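Local coordinates for protein fibrillarin-like rRNA/tRNA 2'-O-methyltransferase (Aeropyrum pernix, PDB 4DF3) that probably methylates ribose 2'-hydroxyls of rRNA and tRNA with S-adenosylmethionine as methyl donor, at sites chosen by a guide RNA, at residues I201-V214 with F220-V230. The protein carries 2 engineered substitutions. Numbering follows the deposited sequence.
Sequences IKTLMDGGLEIKDV and FDRDHAMIYAV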
loop_
_atom_site.group_PDB
_atom_site.type_symbol
_atom_site.label_atom_id
_atom_site.label_comp_id
_atom_site.label_asym_id
_atom_site.label_seq_id
_atom_site.Cartn_x
_atom_site.Cartn_y
_atom_site.Cartn_z
ATOM N N ILE A 201 -12.742 -7.949 11.683
ATOM C CA ILE A 201 -13.637 -7.726 10.533
ATOM C C ILE A 201 -14.939 -7.108 11.017
ATOM O O ILE A 201 -15.529 -6.282 10.328
ATOM C CB ILE A 201 -13.945 -9.060 9.791
ATOM C CG1 ILE A 201 -12.646 -9.728 9.307
ATOM C CG2 ILE A 201 -15.059 -8.889 8.678
ATOM C CD1 ILE A 201 -12.063 -9.149 8.032
ATOM N N LYS A 202 -15.422 -7.545 12.193
ATOM C CA LYS A 202 -16.695 -7.036 12.676
ATOM C C LYS A 202 -16.561 -5.545 13.028
ATOM O O LYS A 202 -17.454 -4.759 12.802
ATOM C CB LYS A 202 -17.166 -7.836 13.907
ATOM C CG LYS A 202 -18.521 -7.349 14.485
ATOM C CD LYS A 202 -19.111 -8.491 15.408
ATOM C CE LYS A 202 -20.491 -8.205 16.020
ATOM N NZ LYS A 202 -20.505 -6.976 16.842
ATOM N N THR A 203 -15.406 -5.184 13.563
ATOM C CA THR A 203 -15.111 -3.771 13.907
ATOM C C THR A 203 -15.185 -2.915 12.648
ATOM O O THR A 203 -15.757 -1.829 12.655
ATOM C CB THR A 203 -13.747 -3.708 14.632
ATOM O OG1 THR A 203 -13.840 -4.468 15.843
ATOM C CG2 THR A 203 -13.343 -2.291 14.990
ATOM N N LEU A 204 -14.657 -3.435 11.524
ATOM C CA LEU A 204 -14.703 -2.690 10.292
ATOM C C LEU A 204 -16.161 -2.540 9.861
ATOM O O LEU A 204 -16.586 -1.462 9.487
ATOM C CB LEU A 204 -13.869 -3.393 9.171
ATOM C CG LEU A 204 -12.373 -3.422 9.504
ATOM C CD1 LEU A 204 -11.588 -4.249 8.431
ATOM C CD2 LEU A 204 -11.775 -1.983 9.521
ATOM N N MET A 205 -16.912 -3.646 9.928
ATOM C CA MET A 205 -18.290 -3.681 9.431
ATOM C C MET A 205 -19.165 -2.812 10.310
ATOM O O MET A 205 -19.946 -2.017 9.789
ATOM C CB MET A 205 -18.830 -5.101 9.416
ATOM C CG MET A 205 -17.939 -6.039 8.634
ATOM S SD MET A 205 -18.663 -7.651 8.304
ATOM C CE MET A 205 -18.887 -8.462 9.898
ATOM N N ASP A 206 -18.993 -2.942 11.622
ATOM C CA ASP A 206 -19.663 -2.022 12.582
ATOM C C ASP A 206 -19.294 -0.553 12.359
ATOM O O ASP A 206 -20.058 0.334 12.772
ATOM C CB ASP A 206 -19.411 -2.385 14.082
ATOM C CG ASP A 206 -20.093 -3.685 14.510
ATOM O OD1 ASP A 206 -20.954 -4.213 13.763
ATOM O OD2 ASP A 206 -19.686 -4.218 15.576
ATOM N N GLY A 207 -18.123 -0.285 11.755
ATOM C CA GLY A 207 -17.722 1.081 11.390
ATOM C C GLY A 207 -18.226 1.567 10.044
ATOM O O GLY A 207 -17.809 2.619 9.591
ATOM N N GLY A 208 -19.125 0.815 9.396
ATOM C CA GLY A 208 -19.697 1.229 8.114
ATOM C C GLY A 208 -18.890 0.826 6.892
ATOM O O GLY A 208 -19.154 1.291 5.775
ATOM N N LEU A 209 -17.873 -0.011 7.089
ATOM C CA LEU A 209 -17.012 -0.464 5.969
ATOM C C LEU A 209 -17.578 -1.791 5.536
ATOM O O LEU A 209 -17.989 -2.605 6.377
ATOM C CB LEU A 209 -15.568 -0.602 6.435
ATOM C CG LEU A 209 -14.872 0.728 6.638
ATOM C CD1 LEU A 209 -13.501 0.487 7.250
ATOM C CD2 LEU A 209 -14.750 1.510 5.302
ATOM N N GLU A 210 -17.690 -2.017 4.245
ATOM C CA GLU A 210 -18.154 -3.318 3.843
ATOM C C GLU A 210 -17.043 -4.029 3.120
ATOM O O GLU A 210 -16.435 -3.448 2.237
ATOM C CB GLU A 210 -19.350 -3.180 2.926
ATOM C CG GLU A 210 -20.617 -2.757 3.664
ATOM C CD GLU A 210 -21.733 -2.502 2.665
ATOM O OE1 GLU A 210 -22.058 -3.437 1.887
ATOM O OE2 GLU A 210 -22.236 -1.351 2.642
ATOM N N ILE A 211 -16.838 -5.301 3.450
ATOM C CA ILE A 211 -15.691 -6.004 2.927
ATOM C C ILE A 211 -15.924 -6.412 1.463
ATOM O O ILE A 211 -16.906 -7.118 1.163
ATOM C CB ILE A 211 -15.450 -7.257 3.744
ATOM C CG1 ILE A 211 -15.329 -6.909 5.265
ATOM C CG2 ILE A 211 -14.166 -7.913 3.252
ATOM C CD1 ILE A 211 -14.416 -5.742 5.556
ATOM N N LYS A 212 -15.063 -5.986 0.553
ATOM C CA LYS A 212 -15.180 -6.306 -0.842
ATOM C C LYS A 212 -14.327 -7.489 -1.247
ATOM O O LYS A 212 -14.681 -8.254 -2.176
ATOM C CB LYS A 212 -14.810 -5.093 -1.675
ATOM C CG LYS A 212 -15.314 -5.187 -3.115
ATOM C CD LYS A 212 -15.275 -3.873 -3.897
ATOM C CE LYS A 212 -15.959 -4.127 -5.239
ATOM N NZ LYS A 212 -15.587 -3.080 -6.182
ATOM N N ASP A 213 -13.172 -7.637 -0.602
ATOM C CA ASP A 213 -12.262 -8.751 -0.957
ATOM C C ASP A 213 -11.300 -8.991 0.215
ATOM O O ASP A 213 -11.059 -8.073 1.031
ATOM C CB ASP A 213 -11.471 -8.480 -2.255
ATOM C CG ASP A 213 -10.965 -9.755 -2.937
ATOM O OD1 ASP A 213 -11.340 -10.870 -2.565
ATOM O OD2 ASP A 213 -10.113 -9.668 -3.819
ATOM N N VAL A 214 -10.810 -10.233 0.319
ATOM C CA VAL A 214 -9.752 -10.564 1.272
ATOM C C VAL A 214 -8.878 -11.576 0.579
ATOM O O VAL A 214 -9.392 -12.585 0.052
ATOM C CB VAL A 214 -10.241 -11.191 2.615
ATOM C CG1 VAL A 214 -8.954 -11.403 3.689
ATOM C CG2 VAL A 214 -11.256 -10.311 3.278
ATOM N N PHE A 220 4.411 -14.674 -0.164
ATOM C CA PHE A 220 5.044 -13.339 -0.142
ATOM C C PHE A 220 5.106 -12.782 1.280
ATOM O O PHE A 220 6.130 -12.176 1.710
ATOM C CB PHE A 220 4.260 -12.387 -1.056
ATOM C CG PHE A 220 4.161 -12.841 -2.488
ATOM C CD1 PHE A 220 5.311 -12.955 -3.282
ATOM C CD2 PHE A 220 2.922 -13.148 -3.019
ATOM C CE1 PHE A 220 5.220 -13.348 -4.581
ATOM C CE2 PHE A 220 2.816 -13.567 -4.298
ATOM C CZ PHE A 220 4.014 -13.647 -5.107
ATOM N N ASP A 221 4.018 -13.000 2.005
ATOM C CA ASP A 221 3.990 -12.807 3.455
ATOM C C ASP A 221 3.128 -13.915 4.060
ATOM O O ASP A 221 1.942 -14.005 3.801
ATOM C CB ASP A 221 3.455 -11.407 3.818
ATOM C CG ASP A 221 3.611 -11.088 5.300
ATOM O OD1 ASP A 221 3.130 -11.831 6.170
ATOM O OD2 ASP A 221 4.215 -10.068 5.645
ATOM N N ARG A 222 3.757 -14.791 4.847
ATOM C CA ARG A 222 3.078 -15.995 5.313
ATOM C C ARG A 222 2.103 -15.724 6.439
ATOM O O ARG A 222 1.258 -16.551 6.753
ATOM C CB ARG A 222 4.094 -17.021 5.822
ATOM C CG ARG A 222 5.017 -17.538 4.743
ATOM C CD ARG A 222 6.109 -18.424 5.368
ATOM N NE ARG A 222 6.981 -17.591 6.207
ATOM C CZ ARG A 222 7.984 -18.053 6.953
ATOM N NH1 ARG A 222 8.241 -19.352 6.993
ATOM N NH2 ARG A 222 8.713 -17.218 7.670
ATOM N N ASP A 223 2.211 -14.537 7.024
ATOM C CA ASP A 223 1.480 -14.264 8.245
ATOM C C ASP A 223 0.387 -13.195 8.140
ATOM O O ASP A 223 -0.152 -12.820 9.152
ATOM C CB ASP A 223 2.441 -13.882 9.360
ATOM C CG ASP A 223 3.393 -14.981 9.655
ATOM O OD1 ASP A 223 2.954 -16.128 9.552
ATOM O OD2 ASP A 223 4.565 -14.722 9.939
ATOM N N HIS A 224 0.060 -12.742 6.941
ATOM C CA HIS A 224 -0.908 -11.636 6.754
ATOM C C HIS A 224 -1.858 -11.882 5.586
ATOM O O HIS A 224 -1.495 -12.615 4.636
ATOM C CB HIS A 224 -0.170 -10.303 6.505
ATOM C CG HIS A 224 0.584 -9.812 7.697
ATOM N ND1 HIS A 224 1.876 -10.195 7.978
ATOM C CD2 HIS A 224 0.234 -8.908 8.652
ATOM C CE1 HIS A 224 2.283 -9.577 9.086
ATOM N NE2 HIS A 224 1.318 -8.760 9.485
ATOM N N ALA A 225 -3.017 -11.237 5.634
ATOM C CA ALA A 225 -3.924 -11.152 4.509
ATOM C C ALA A 225 -4.097 -9.666 4.256
ATOM O O ALA A 225 -3.852 -8.836 5.142
ATOM C CB ALA A 225 -5.300 -11.788 4.932
ATOM N N MET A 226 -4.594 -9.324 3.097
ATOM C CA MET A 226 -5.041 -7.957 2.785
ATOM C C MET A 226 -6.556 -7.855 2.708
ATOM O O MET A 226 -7.187 -8.582 1.904
ATOM C CB MET A 226 -4.364 -7.561 1.468
ATOM C CG MET A 226 -4.705 -6.044 1.003
ATOM S SD MET A 226 -3.896 -4.916 2.180
ATOM C CE MET A 226 -2.193 -5.057 1.541
ATOM N N ILE A 227 -7.131 -7.001 3.569
ATOM C CA ILE A 227 -8.585 -6.823 3.576
ATOM C C ILE A 227 -8.854 -5.578 2.725
ATOM O O ILE A 227 -8.164 -4.575 2.891
ATOM C CB ILE A 227 -9.086 -6.538 4.993
ATOM C CG1 ILE A 227 -8.948 -7.805 5.843
ATOM C CG2 ILE A 227 -10.611 -6.112 4.945
ATOM C CD1 ILE A 227 -9.062 -7.502 7.317
ATOM N N TYR A 228 -9.845 -5.666 1.829
ATOM C CA TYR A 228 -10.214 -4.542 0.975
ATOM C C TYR A 228 -11.697 -4.212 1.216
ATOM O O TYR A 228 -12.571 -5.095 1.088
ATOM C CB TYR A 228 -9.944 -4.935 -0.512
ATOM C CG TYR A 228 -10.489 -4.023 -1.523
ATOM C CD1 TYR A 228 -10.512 -2.642 -1.325
ATOM C CD2 TYR A 228 -10.928 -4.530 -2.762
ATOM C CE1 TYR A 228 -10.971 -1.767 -2.291
ATOM C CE2 TYR A 228 -11.411 -3.668 -3.755
ATOM C CZ TYR A 228 -11.452 -2.278 -3.516
ATOM O OH TYR A 228 -11.908 -1.406 -4.508
ATOM N N ALA A 229 -11.984 -2.981 1.635
ATOM C CA ALA A 229 -13.362 -2.611 1.976
ATOM C C ALA A 229 -13.681 -1.210 1.391
ATOM O O ALA A 229 -12.759 -0.436 1.038
ATOM C CB ALA A 229 -13.592 -2.668 3.418
ATOM N N VAL A 230 -14.968 -0.927 1.191
ATOM C CA VAL A 230 -15.435 0.391 0.631
ATOM C C VAL A 230 -16.699 0.807 1.436
ATOM O O VAL A 230 -17.232 -0.079 2.174
ATOM C CB VAL A 230 -15.782 0.333 -0.881
ATOM C CG1 VAL A 230 -14.606 -0.108 -1.717
ATOM C CG2 VAL A 230 -16.975 -0.632 -1.110
#
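The C-terminal β hairpin of the methyltransferase domain pairs strand 211-216, at the margin of the seven-stranded sheet, with strand 224-229, and a classic beta bulge interrupts the pairing. K212 and D213 both face Y228, whose carbonyl O accepts two hydrogen bonds, from K212 N (2.7 Å, in the carbonyl plane) and D213 N (3.1 Å); Y228 N returns one to D213 O at 2.8 Å. Beyond the bulge, two reciprocal backbone hydrogen bonds join E210 and V230. K212, its CG anti to the backbone N (chi1 -162°), runs alongside the Y228 ring, with CB above one face, toward the rim, and K212 CD 3.9 Å from Y228 CE2; K212 NZ forms a salt bridge and Y228 OH a hydrogen bond with E72 OE2. On the sheet face opposite Y228, helix 195-206 packs over I227. I201 CD1 presses on I227 CD1 at a tight 3.5 Å, while L204 CD1 and, from the neighbouring strand, I211 CD1 both meet I227 CG2. Trimming I227 to an alanine is likely to open a gap beneath I201 and L204, weakening the helix's hold on the sheet. A Schellman motif with G208 as C-prime residue ends that helix and turns the chain into the hairpin, the antiparallel edge of a Rossmann-like, S-adenosylmethionine-dependent methyltransferase fold.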